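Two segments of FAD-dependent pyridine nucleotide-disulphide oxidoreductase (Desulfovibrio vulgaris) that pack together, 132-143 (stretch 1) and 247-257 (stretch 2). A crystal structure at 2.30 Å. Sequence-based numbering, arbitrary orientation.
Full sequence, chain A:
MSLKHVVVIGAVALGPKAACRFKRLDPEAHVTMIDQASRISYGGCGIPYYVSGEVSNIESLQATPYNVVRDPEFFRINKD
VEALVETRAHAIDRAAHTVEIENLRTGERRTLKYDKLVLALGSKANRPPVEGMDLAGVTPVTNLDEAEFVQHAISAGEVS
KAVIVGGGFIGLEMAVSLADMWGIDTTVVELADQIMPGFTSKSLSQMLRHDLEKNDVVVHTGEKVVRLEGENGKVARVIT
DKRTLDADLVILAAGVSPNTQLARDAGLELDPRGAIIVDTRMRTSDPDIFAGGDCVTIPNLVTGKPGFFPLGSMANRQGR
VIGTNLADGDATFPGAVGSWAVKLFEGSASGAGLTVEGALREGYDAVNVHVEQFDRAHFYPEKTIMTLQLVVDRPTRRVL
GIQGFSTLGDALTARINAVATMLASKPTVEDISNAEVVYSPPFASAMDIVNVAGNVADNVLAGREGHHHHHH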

# COMPACT_ATOMS: atom_id res chain seq x y z
N GLY A 132 -25.07 -24.72 29.84
CA GLY A 132 -26.00 -24.00 28.98
C GLY A 132 -25.47 -23.68 27.59
O GLY A 132 -26.15 -23.03 26.80
N MET A 133 -24.28 -24.17 27.27
CA MET A 133 -23.72 -23.97 25.93
C MET A 133 -24.42 -24.83 24.87
O MET A 133 -23.94 -24.93 23.72
CB MET A 133 -22.20 -24.23 25.95
CG MET A 133 -21.38 -23.03 26.48
SD MET A 133 -21.34 -21.63 25.33
CE MET A 133 -21.18 -20.26 26.46
N ASP A 134 -25.56 -25.43 25.25
CA ASP A 134 -26.39 -26.28 24.38
C ASP A 134 -27.77 -25.68 24.10
O ASP A 134 -28.58 -26.31 23.43
CB ASP A 134 -26.58 -27.68 25.00
CG ASP A 134 -27.19 -27.64 26.42
OD1 ASP A 134 -28.15 -28.41 26.67
OD2 ASP A 134 -26.72 -26.84 27.27
N LEU A 135 -28.03 -24.47 24.60
CA LEU A 135 -29.36 -23.89 24.47
C LEU A 135 -29.57 -23.36 23.07
O LEU A 135 -28.62 -22.99 22.38
CB LEU A 135 -29.55 -22.75 25.47
CG LEU A 135 -29.52 -23.11 26.95
CD1 LEU A 135 -29.37 -21.86 27.76
CD2 LEU A 135 -30.79 -23.88 27.35
N ALA A 136 -30.82 -23.31 22.66
CA ALA A 136 -31.18 -22.69 21.40
C ALA A 136 -30.91 -21.21 21.58
O ALA A 136 -31.10 -20.70 22.68
CB ALA A 136 -32.64 -22.93 21.07
N GLY A 137 -30.45 -20.53 20.52
CA GLY A 137 -30.07 -19.10 20.59
C GLY A 137 -28.58 -18.83 20.81
O GLY A 137 -28.17 -17.69 20.80
N VAL A 138 -27.80 -19.87 21.03
CA VAL A 138 -26.36 -19.78 21.22
C VAL A 138 -25.69 -20.14 19.90
O VAL A 138 -25.63 -21.31 19.50
CB VAL A 138 -25.86 -20.71 22.35
CG1 VAL A 138 -24.36 -20.59 22.52
CG2 VAL A 138 -26.56 -20.41 23.69
N THR A 139 -25.19 -19.12 19.21
CA THR A 139 -24.79 -19.28 17.82
C THR A 139 -23.32 -19.06 17.58
O THR A 139 -22.85 -17.93 17.64
CB THR A 139 -25.53 -18.30 16.95
OG1 THR A 139 -26.86 -18.14 17.44
CG2 THR A 139 -25.55 -18.80 15.52
N PRO A 140 -22.59 -20.14 17.22
CA PRO A 140 -21.19 -20.02 16.87
C PRO A 140 -21.09 -19.27 15.55
O PRO A 140 -21.93 -19.48 14.68
CB PRO A 140 -20.75 -21.47 16.65
CG PRO A 140 -21.96 -22.14 16.09
CD PRO A 140 -23.15 -21.43 16.76
N VAL A 141 -20.11 -18.39 15.43
CA VAL A 141 -19.80 -17.75 14.14
C VAL A 141 -18.28 -17.78 13.94
O VAL A 141 -17.55 -17.08 14.63
CB VAL A 141 -20.35 -16.31 14.10
CG1 VAL A 141 -19.94 -15.61 12.79
CG2 VAL A 141 -21.87 -16.35 14.27
N THR A 142 -17.81 -18.65 13.03
CA THR A 142 -16.37 -18.91 12.86
C THR A 142 -15.74 -18.19 11.67
O THR A 142 -14.53 -18.26 11.47
CB THR A 142 -16.08 -20.43 12.67
OG1 THR A 142 -16.66 -20.89 11.42
CG2 THR A 142 -16.61 -21.25 13.86
N ASN A 143 -16.55 -17.56 10.85
CA ASN A 143 -16.05 -16.87 9.67
C ASN A 143 -17.06 -15.82 9.18
O ASN A 143 -18.23 -15.82 9.59
CB ASN A 143 -15.67 -17.87 8.55
CG ASN A 143 -16.88 -18.62 7.99
OD1 ASN A 143 -17.82 -18.01 7.49
ND2 ASN A 143 -16.84 -19.95 8.04
N ALA A 247 -29.98 -12.07 27.59
CA ALA A 247 -29.75 -12.28 26.17
C ALA A 247 -30.68 -13.35 25.62
O ALA A 247 -30.69 -14.45 26.13
CB ALA A 247 -28.31 -12.70 25.91
N ASP A 248 -31.41 -13.02 24.56
CA ASP A 248 -32.12 -14.04 23.78
C ASP A 248 -31.29 -14.51 22.58
O ASP A 248 -31.65 -15.46 21.91
CB ASP A 248 -33.53 -13.56 23.35
CG ASP A 248 -33.53 -12.15 22.78
OD1 ASP A 248 -33.72 -11.96 21.56
OD2 ASP A 248 -33.38 -11.20 23.56
N LEU A 249 -30.20 -13.82 22.30
CA LEU A 249 -29.20 -14.27 21.29
C LEU A 249 -27.81 -14.11 21.90
O LEU A 249 -27.47 -13.05 22.40
CB LEU A 249 -29.29 -13.44 20.01
CG LEU A 249 -28.30 -13.78 18.88
CD1 LEU A 249 -28.66 -15.09 18.20
CD2 LEU A 249 -28.27 -12.65 17.86
N VAL A 250 -27.03 -15.18 21.84
CA VAL A 250 -25.65 -15.18 22.27
C VAL A 250 -24.76 -15.66 21.11
O VAL A 250 -24.92 -16.78 20.60
CB VAL A 250 -25.44 -16.09 23.49
CG1 VAL A 250 -23.99 -16.18 23.84
CG2 VAL A 250 -26.28 -15.56 24.68
N ILE A 251 -23.85 -14.79 20.69
CA ILE A 251 -22.93 -15.09 19.60
C ILE A 251 -21.61 -15.57 20.20
O ILE A 251 -21.01 -14.88 21.01
CB ILE A 251 -22.70 -13.84 18.74
CG1 ILE A 251 -24.02 -13.23 18.27
CG2 ILE A 251 -21.87 -14.15 17.54
CD1 ILE A 251 -24.76 -14.08 17.27
N LEU A 252 -21.18 -16.77 19.83
CA LEU A 252 -19.86 -17.27 20.19
C LEU A 252 -18.84 -16.88 19.10
O LEU A 252 -18.90 -17.37 17.96
CB LEU A 252 -19.89 -18.80 20.38
CG LEU A 252 -20.82 -19.37 21.46
CD1 LEU A 252 -20.53 -20.86 21.63
CD2 LEU A 252 -20.72 -18.66 22.80
N ALA A 253 -17.94 -15.98 19.46
CA ALA A 253 -16.93 -15.40 18.58
C ALA A 253 -15.66 -15.30 19.40
O ALA A 253 -15.03 -14.25 19.45
CB ALA A 253 -17.35 -14.00 18.13
N ALA A 254 -15.30 -16.39 20.05
CA ALA A 254 -14.17 -16.38 20.96
C ALA A 254 -13.04 -17.23 20.42
O ALA A 254 -12.31 -17.85 21.18
CB ALA A 254 -14.59 -16.89 22.35
N GLY A 255 -12.90 -17.27 19.10
CA GLY A 255 -11.80 -18.01 18.50
C GLY A 255 -12.18 -19.45 18.15
O GLY A 255 -13.18 -20.00 18.64
N VAL A 256 -11.35 -20.06 17.32
CA VAL A 256 -11.71 -21.25 16.60
C VAL A 256 -10.62 -22.29 16.68
O VAL A 256 -9.47 -21.97 16.98
CB VAL A 256 -11.97 -20.91 15.13
CG1 VAL A 256 -13.04 -19.80 15.02
CG2 VAL A 256 -10.65 -20.50 14.41
N SER A 257 -10.99 -23.54 16.44
CA SER A 257 -10.03 -24.62 16.30
C SER A 257 -10.27 -25.27 14.96
O SER A 257 -11.40 -25.28 14.48
CB SER A 257 -10.18 -25.66 17.42
OG SER A 257 -9.16 -25.49 18.39

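How do the two backbones meet? Strand 138-140 lies alongside strand 249-252 in a parallel pairing, their directions differing by 25°, with Val138 opposite Val250, Thr139 opposite Ile251 and Pro140 opposite Leu252. Four hydrogen bonds hold the register: Val250 N to Gly137 O (2.9 Å), Thr139 N to Val250 O (2.7 Å), Leu252 N to Thr139 O (3.0 Å) and Val141 N to Leu252 O (3.0 Å). In parallel fashion, Thr139 bonds through both N and O to the residues flanking Ile251, while Val250 and Leu252 each reach back to residues on either side of their own partners. Proline has no amide hydrogen, yet the ladder loses nothing at Pro140, because its nitrogen is not one of the positions this pattern uses.

Why is Gly137 suited to its place? With a phi of 96°, a CB on Gly137 would be jammed against the carbonyl O of the preceding residue, and an ideal Gly137 CB would also sit a tight 3.1 Å from Asp248 O. Gly137 also lies within the type II turn from Leu135 to Val138, which leads into the strand.

Which side chains pack on the face carrying Val138, Val250 and Leu252? Leu252 has the largest area covered in the whole contact, 98 Å². Its CG lies 3.9 Å from Val138 CG1, and its CD1 lies 3.9 Å from Met133 SD, so the end of Met133, from the earlier type I turn between Gly132 and Leu135, extends the apolar cluster.

What happens on the face of Thr139 and Ile251, and beyond the strands? Thr139 OG1 approaches Leu249 CD1 at 3.6 Å, a contact with carbon. Past the paired residues, Val141 CG2 meets Ile251 CG2 at 3.9 Å. Farther along, Val256 points toward stretch 1, bringing its CG1 to 3.9 Å from Thr142 CB.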